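Putative acetyl transferase (Pyrococcus furiosus, PDB 1VKC) probably transfers an acyl group, most likely acetyl from acetyl-coenzyme A, as in other GNAT-type acyltransferases. Local coordinates at residues A111-A116 and R145-R150; I128-E133 and K140-R145. All coordinates share one frame; numbering follows the deposited sequence. Where two conformers were deposited one is given.

Interaction 1 of 2, residues A111-A116 and R145-R150; sequences ALLRKA and RGYKAR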
loop_
_atom_site.group_PDB
_atom_site.type_symbol
_atom_site.label_atom_id
_atom_site.label_comp_id
_atom_site.label_asym_id
_atom_site.label_seq_id
_atom_site.Cartn_x
_atom_site.Cartn_y
_atom_site.Cartn_z
ATOM N N ALA A 111 18.701 10.658 -11.159
ATOM C CA ALA A 111 18.785 12.107 -11.061
ATOM C C ALA A 111 18.620 12.624 -9.623
ATOM O O ALA A 111 19.302 13.578 -9.218
ATOM C CB ALA A 111 17.748 12.743 -11.957
ATOM N N LEU A 112 17.712 11.994 -8.866
ATOM C CA LEU A 112 17.470 12.352 -7.467
ATOM C C LEU A 112 18.731 12.118 -6.651
ATOM O O LEU A 112 19.133 12.966 -5.853
ATOM C CB LEU A 112 16.281 11.552 -6.897
ATOM C CG LEU A 112 14.880 12.065 -7.298
ATOM C CD1 LEU A 112 13.807 11.011 -7.034
ATOM C CD2 LEU A 112 14.548 13.365 -6.564
ATOM N N LEU A 113 19.375 10.979 -6.867
ATOM C CA LEU A 113 20.626 10.669 -6.167
ATOM C C LEU A 113 21.764 11.637 -6.530
ATOM O O LEU A 113 22.540 12.037 -5.665
ATOM C CB LEU A 113 21.052 9.235 -6.444
ATOM C CG LEU A 113 22.249 8.729 -5.610
ATOM C CD1 LEU A 113 21.979 8.886 -4.145
ATOM C CD2 LEU A 113 22.565 7.287 -5.922
ATOM N N ARG A 114 21.871 12.014 -7.800
ATOM C CA ARG A 114 22.880 13.019 -8.187
ATOM C C ARG A 114 22.630 14.323 -7.453
ATOM O O ARG A 114 23.565 14.960 -6.960
ATOM C CB ARG A 114 22.874 13.280 -9.703
ATOM C CG ARG A 114 23.538 12.234 -10.500
ATOM C CD ARG A 114 23.913 12.708 -11.922
ATOM N NE ARG A 114 22.718 13.031 -12.685
ATOM C CZ ARG A 114 22.020 12.150 -13.397
ATOM N NH1 ARG A 114 20.958 12.535 -14.025
ATOM N NH2 ARG A 114 22.378 10.883 -13.451
ATOM N N LYS A 115 21.368 14.729 -7.367
ATOM C CA LYS A 115 21.028 15.985 -6.660
ATOM C C LYS A 115 21.403 15.911 -5.170
ATOM O O LYS A 115 21.954 16.856 -4.603
ATOM C CB LYS A 115 19.547 16.314 -6.817
ATOM C CG LYS A 115 19.227 17.781 -6.607
ATOM N N ALA A 116 21.094 14.771 -4.548
ATOM C CA ALA A 116 21.445 14.511 -3.174
ATOM C C ALA A 116 22.959 14.559 -2.945
ATOM O O ALA A 116 23.422 15.187 -2.006
ATOM C CB ALA A 116 20.873 13.131 -2.737
ATOM N N ARG A 145 27.323 3.332 -9.275
ATOM C CA ARG A 145 27.401 4.765 -9.049
ATOM C C ARG A 145 28.495 5.145 -8.033
ATOM O O ARG A 145 28.519 6.267 -7.531
ATOM C CB ARG A 145 26.031 5.283 -8.588
ATOM C CG ARG A 145 25.002 5.261 -9.695
ATOM C CD ARG A 145 23.554 5.279 -9.283
ATOM N NE ARG A 145 22.694 5.443 -10.458
ATOM C CZ ARG A 145 22.480 4.508 -11.382
ATOM N NH1 ARG A 145 21.718 4.781 -12.426
ATOM N NH2 ARG A 145 22.997 3.293 -11.264
ATOM N N GLY A 146 29.375 4.208 -7.716
ATOM C CA GLY A 146 30.521 4.513 -6.870
ATOM C C GLY A 146 30.392 4.105 -5.417
ATOM O O GLY A 146 31.303 4.365 -4.642
ATOM N N TYR A 147 29.292 3.436 -5.049
ATOM C CA TYR A 147 29.076 2.987 -3.661
ATOM C C TYR A 147 29.681 1.625 -3.388
ATOM O O TYR A 147 29.556 0.701 -4.199
ATOM C CB TYR A 147 27.581 2.955 -3.302
ATOM C CG TYR A 147 26.940 4.318 -3.295
ATOM C CD1 TYR A 147 26.698 5.010 -4.497
ATOM C CD2 TYR A 147 26.593 4.940 -2.095
ATOM C CE1 TYR A 147 26.125 6.285 -4.500
ATOM C CE2 TYR A 147 26.025 6.179 -2.085
ATOM C CZ TYR A 147 25.800 6.863 -3.300
ATOM O OH TYR A 147 25.255 8.116 -3.280
ATOM N N LYS A 148 30.297 1.492 -2.212
ATOM C CA LYS A 148 30.913 0.257 -1.795
ATOM C C LYS A 148 30.392 -0.165 -0.426
ATOM O O LYS A 148 30.209 0.667 0.463
ATOM C CB LYS A 148 32.425 0.425 -1.739
ATOM C CG LYS A 148 33.082 0.821 -3.087
ATOM N N ALA A 149 30.143 -1.459 -0.264
ATOM C CA ALA A 149 29.689 -2.005 1.034
ATOM C C ALA A 149 30.799 -1.852 2.077
ATOM O O ALA A 149 31.908 -2.342 1.874
ATOM C CB ALA A 149 29.308 -3.463 0.878
ATOM N N ARG A 150 30.509 -1.138 3.167
ATOM C CA ARG A 150 31.468 -0.909 4.260
ATOM C C ARG A 150 31.122 -1.744 5.517
ATOM O O ARG A 150 31.995 -2.079 6.313
ATOM C CB ARG A 150 31.476 0.591 4.626
ATOM C CG ARG A 150 32.384 0.999 5.778
ATOM C CD ARG A 150 33.862 0.889 5.459
#
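Leu113 on helix 108-122 and Arg145, just past the end of helix 138-144, mark the nearest backbone approach, with their CA atoms 9.4 Å apart, so this contact is made by side chains alone. It illustrates how a single helix residue can receive the turn that follows another helix. Leu113 holds its CG anti to the backbone N (chi1 -172°), which carries the isobutyl group out to meet a tyrosine arriving from the opposite direction. Its CD1 lies 3.5 Å from Tyr147 OH, while CD2 approaches the ring obliquely, 4.0 Å from Tyr147 CE1. That second methyl also meets the aliphatic part of Arg145, at 4.0 Å from Arg145 CD. The polar ends reach past the leucine: Tyr147 OH is hydrogen-bonded to Glu117, one turn further along the same helix, and the Arg145 guanidinium bonds to Ser110 and to the carbonyl of Trp141. Both thus pack against Leu113, Tyr147 through ring atoms and hydroxyl oxygen, and are held by their polar groups. Gly146, with positive phi (100°), is the C' residue of a Schellman motif that ends helix 138-144 and turns the chain so that Tyr147 follows. Around the contact, Leu113 also packs on Ile97 of strand 90-99, Leu112 and Ala116 face strands 73-83 and 90-99, and Tyr147 rests on Ile128 and Leu130 of strand 128-130.

Interaction 2 of 2, residues I128-E133 and K140-R145; sequences IVLRVE and KWYEER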
loop_
_atom_site.group_PDB
_atom_site.type_symbol
_atom_site.label_atom_id
_atom_site.label_comp_id
_atom_site.label_asym_id
_atom_site.label_seq_id
_atom_site.Cartn_x
_atom_site.Cartn_y
_atom_site.Cartn_z
ATOM N N ILE A 128 28.503 9.944 1.171
ATOM C CA ILE A 128 27.090 9.554 1.184
ATOM C C ILE A 128 27.045 8.130 1.702
ATOM O O ILE A 128 27.822 7.274 1.258
ATOM C CB ILE A 128 26.463 9.557 -0.219
ATOM C CG1 ILE A 128 26.677 10.881 -0.902
ATOM C CG2 ILE A 128 24.962 9.253 -0.142
ATOM C CD1 ILE A 128 27.697 10.812 -1.892
ATOM N N VAL A 129 26.128 7.886 2.634
ATOM C CA VAL A 129 25.957 6.570 3.249
ATOM C C VAL A 129 24.510 6.171 3.145
ATOM O O VAL A 129 23.629 6.998 3.306
ATOM C CB VAL A 129 26.398 6.620 4.736
ATOM C CG1 VAL A 129 26.262 5.249 5.405
ATOM C CG2 VAL A 129 27.837 7.147 4.826
ATOM N N LEU A 130 24.245 4.903 2.855
ATOM C CA LEU A 130 22.866 4.410 2.899
ATOM C C LEU A 130 22.832 2.903 3.164
ATOM O O LEU A 130 23.850 2.217 3.079
ATOM C CB LEU A 130 22.113 4.797 1.612
ATOM C CG LEU A 130 22.848 4.344 0.318
ATOM C CD1 LEU A 130 22.377 2.946 -0.074
ATOM C CD2 LEU A 130 22.687 5.284 -0.829
ATOM N N ARG A 131 21.652 2.420 3.517
ATOM C CA ARG A 131 21.434 1.023 3.790
ATOM C C ARG A 131 20.713 0.428 2.610
ATOM O O ARG A 131 19.717 1.009 2.141
ATOM C CB ARG A 131 20.608 0.850 5.075
ATOM C CG ARG A 131 19.971 -0.499 5.258
ATOM C CD ARG A 131 19.197 -0.641 6.564
ATOM N NE ARG A 131 18.533 -1.940 6.600
ATOM C CZ ARG A 131 18.043 -2.507 7.680
ATOM N NH1 ARG A 131 18.126 -1.907 8.871
ATOM N NH2 ARG A 131 17.453 -3.698 7.572
ATOM N N VAL A 132 21.198 -0.723 2.138
ATOM C CA VAL A 132 20.532 -1.496 1.088
ATOM C C VAL A 132 20.359 -2.938 1.544
ATOM O O VAL A 132 21.276 -3.546 2.104
ATOM C CB VAL A 132 21.298 -1.432 -0.281
ATOM C CG1 VAL A 132 22.702 -2.033 -0.177
ATOM C CG2 VAL A 132 20.485 -2.131 -1.383
ATOM N N GLU A 133 19.184 -3.494 1.297
ATOM C CA GLU A 133 18.921 -4.871 1.703
ATOM C C GLU A 133 19.753 -5.827 0.879
ATOM O O GLU A 133 19.965 -5.624 -0.297
ATOM C CB GLU A 133 17.421 -5.203 1.648
ATOM C CG GLU A 133 16.546 -4.259 2.463
ATOM C CD GLU A 133 17.111 -3.953 3.856
ATOM O OE1 GLU A 133 17.115 -4.852 4.696
ATOM O OE2 GLU A 133 17.521 -2.798 4.108
ATOM N N LYS A 140 23.656 -3.586 -6.939
ATOM C CA LYS A 140 24.433 -3.305 -8.161
ATOM C C LYS A 140 24.177 -1.899 -8.707
ATOM O O LYS A 140 25.071 -1.277 -9.280
ATOM C CB LYS A 140 24.132 -4.345 -9.251
ATOM N N TRP A 141 22.958 -1.409 -8.525
ATOM C CA TRP A 141 22.590 -0.071 -8.957
ATOM C C TRP A 141 23.448 0.962 -8.210
ATOM O O TRP A 141 23.964 1.898 -8.812
ATOM C CB TRP A 141 21.098 0.171 -8.709
ATOM C CG TRP A 141 20.540 1.424 -9.331
ATOM C CD1 TRP A 141 20.114 1.577 -10.618
ATOM C CD2 TRP A 141 20.310 2.685 -8.681
ATOM N NE1 TRP A 141 19.660 2.859 -10.822
ATOM C CE2 TRP A 141 19.764 3.562 -9.649
ATOM C CE3 TRP A 141 20.527 3.171 -7.382
ATOM C CZ2 TRP A 141 19.420 4.890 -9.357
ATOM C CZ3 TRP A 141 20.181 4.500 -7.090
ATOM C CH2 TRP A 141 19.634 5.339 -8.078
ATOM N N TYR A 142 23.637 0.765 -6.917
ATOM C CA TYR A 142 24.513 1.653 -6.141
ATOM C C TYR A 142 25.977 1.426 -6.474
ATOM O O TYR A 142 26.739 2.380 -6.628
ATOM C CB TYR A 142 24.243 1.514 -4.627
ATOM C CG TYR A 142 22.913 2.108 -4.227
ATOM C CD1 TYR A 142 21.835 1.298 -3.899
ATOM C CD2 TYR A 142 22.726 3.478 -4.209
ATOM C CE1 TYR A 142 20.586 1.852 -3.543
ATOM C CE2 TYR A 142 21.502 4.038 -3.842
ATOM C CZ TYR A 142 20.440 3.231 -3.520
ATOM O OH TYR A 142 19.230 3.801 -3.168
ATOM N N GLU A 143 26.385 0.164 -6.602
ATOM C CA GLU A 143 27.773 -0.132 -6.959
ATOM C C GLU A 143 28.192 0.550 -8.270
ATOM O O GLU A 143 29.327 1.040 -8.398
ATOM C CB GLU A 143 28.024 -1.656 -6.999
ATOM C CG GLU A 143 27.986 -2.294 -5.612
ATOM C CD GLU A 143 28.022 -3.814 -5.639
ATOM O OE1 GLU A 143 27.617 -4.431 -6.669
ATOM O OE2 GLU A 143 28.450 -4.394 -4.618
ATOM N N GLU A 144 27.267 0.603 -9.230
ATOM C CA GLU A 144 27.516 1.255 -10.527
ATOM C C GLU A 144 27.833 2.736 -10.359
ATOM O O GLU A 144 28.526 3.320 -11.190
ATOM C CB GLU A 144 26.293 1.108 -11.465
ATOM C CG GLU A 144 26.172 -0.226 -12.161
ATOM C CD GLU A 144 24.949 -0.303 -13.065
ATOM O OE1 GLU A 144 24.161 0.665 -13.129
ATOM O OE2 GLU A 144 24.763 -1.340 -13.696
ATOM N N ARG A 145 27.323 3.332 -9.275
ATOM C CA ARG A 145 27.401 4.765 -9.049
ATOM C C ARG A 145 28.495 5.145 -8.033
ATOM O O ARG A 145 28.519 6.267 -7.531
ATOM C CB ARG A 145 26.031 5.283 -8.588
ATOM C CG ARG A 145 25.002 5.261 -9.695
ATOM C CD ARG A 145 23.554 5.279 -9.283
ATOM N NE ARG A 145 22.694 5.443 -10.458
ATOM C CZ ARG A 145 22.480 4.508 -11.382
ATOM N NH1 ARG A 145 21.718 4.781 -12.426
ATOM N NH2 ARG A 145 22.997 3.293 -11.264
#
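Leu130 and Tyr142 form the heart of this contact, a worked case of a leucine seated on an aromatic face. Walking from Ile128, the strand first pairs through Val129, whose backbone bonds to Ala92 and Ile94 of strand 90-99. Leu130 then turns to the helix. Its CG stands between the backbone N and the carbonyl carbon (chi1 54°), a crowded position that brings both methyls to the tyrosine. CD1 sits squarely over one face in a CH-pi contact, 3.9 Å from the centroid of the Tyr142 ring and 7° off its normal, and CD2 comes to 3.5 Å from Tyr142 CE2. To the opposite face of that ring the indole of Trp141 presents its edge, a T-shaped arrangement with Trp141 CE3 3.7 Å above the Tyr142 plane. Arg131 points away from the helix. Val132 faces it again, but in the conformer given, one of two, its CG2 makes only a slight, oblique approach to the Tyr142 ring. Glu133 is gripped side-on by Arg131 in a local salt bridge of two hydrogen bonds, Arg131 NE lying 2.8 Å from Glu133 OE2 and Arg131 NH2 3.1 Å from Glu133 OE1. An alanine in place of Tyr142 would probably leave Leu130 CD1 without its aromatic seat and open a gap between that leucine and Trp141. Over one face of that indole lies the Arg145 guanidinium, in a cation-pi contact. Tyr142 also touches Ile97 of strand 90-99 and Leu113 of helix 108-122, and Val132 packs on Ala138 and Val139, so helix 138-144 is fitted against an edge strand of the sheet and the neighbouring helix.

Overall arrangement
From the N terminus, the chain lays down four strands of the mixed sheet before helix 108-122 supplies the first half of interaction 1. Strand 128-130 then adds one of the two outermost strands, and a short connection leads into helix 138-144, whose return to the strand closes the small loop of interaction 2. Just beyond, the turn after that helix comes back to helix 108-122 and closes the longer loop of interaction 1, which encloses the smaller one. The centres lie about 6 Å apart, and Arg145 belongs to both. Leu113 packing on Trp141 joins them, as does a probable hydrogen bond from Tyr147 N to Tyr142 O. Together they join two helices to the sheet edge within the GNAT fold.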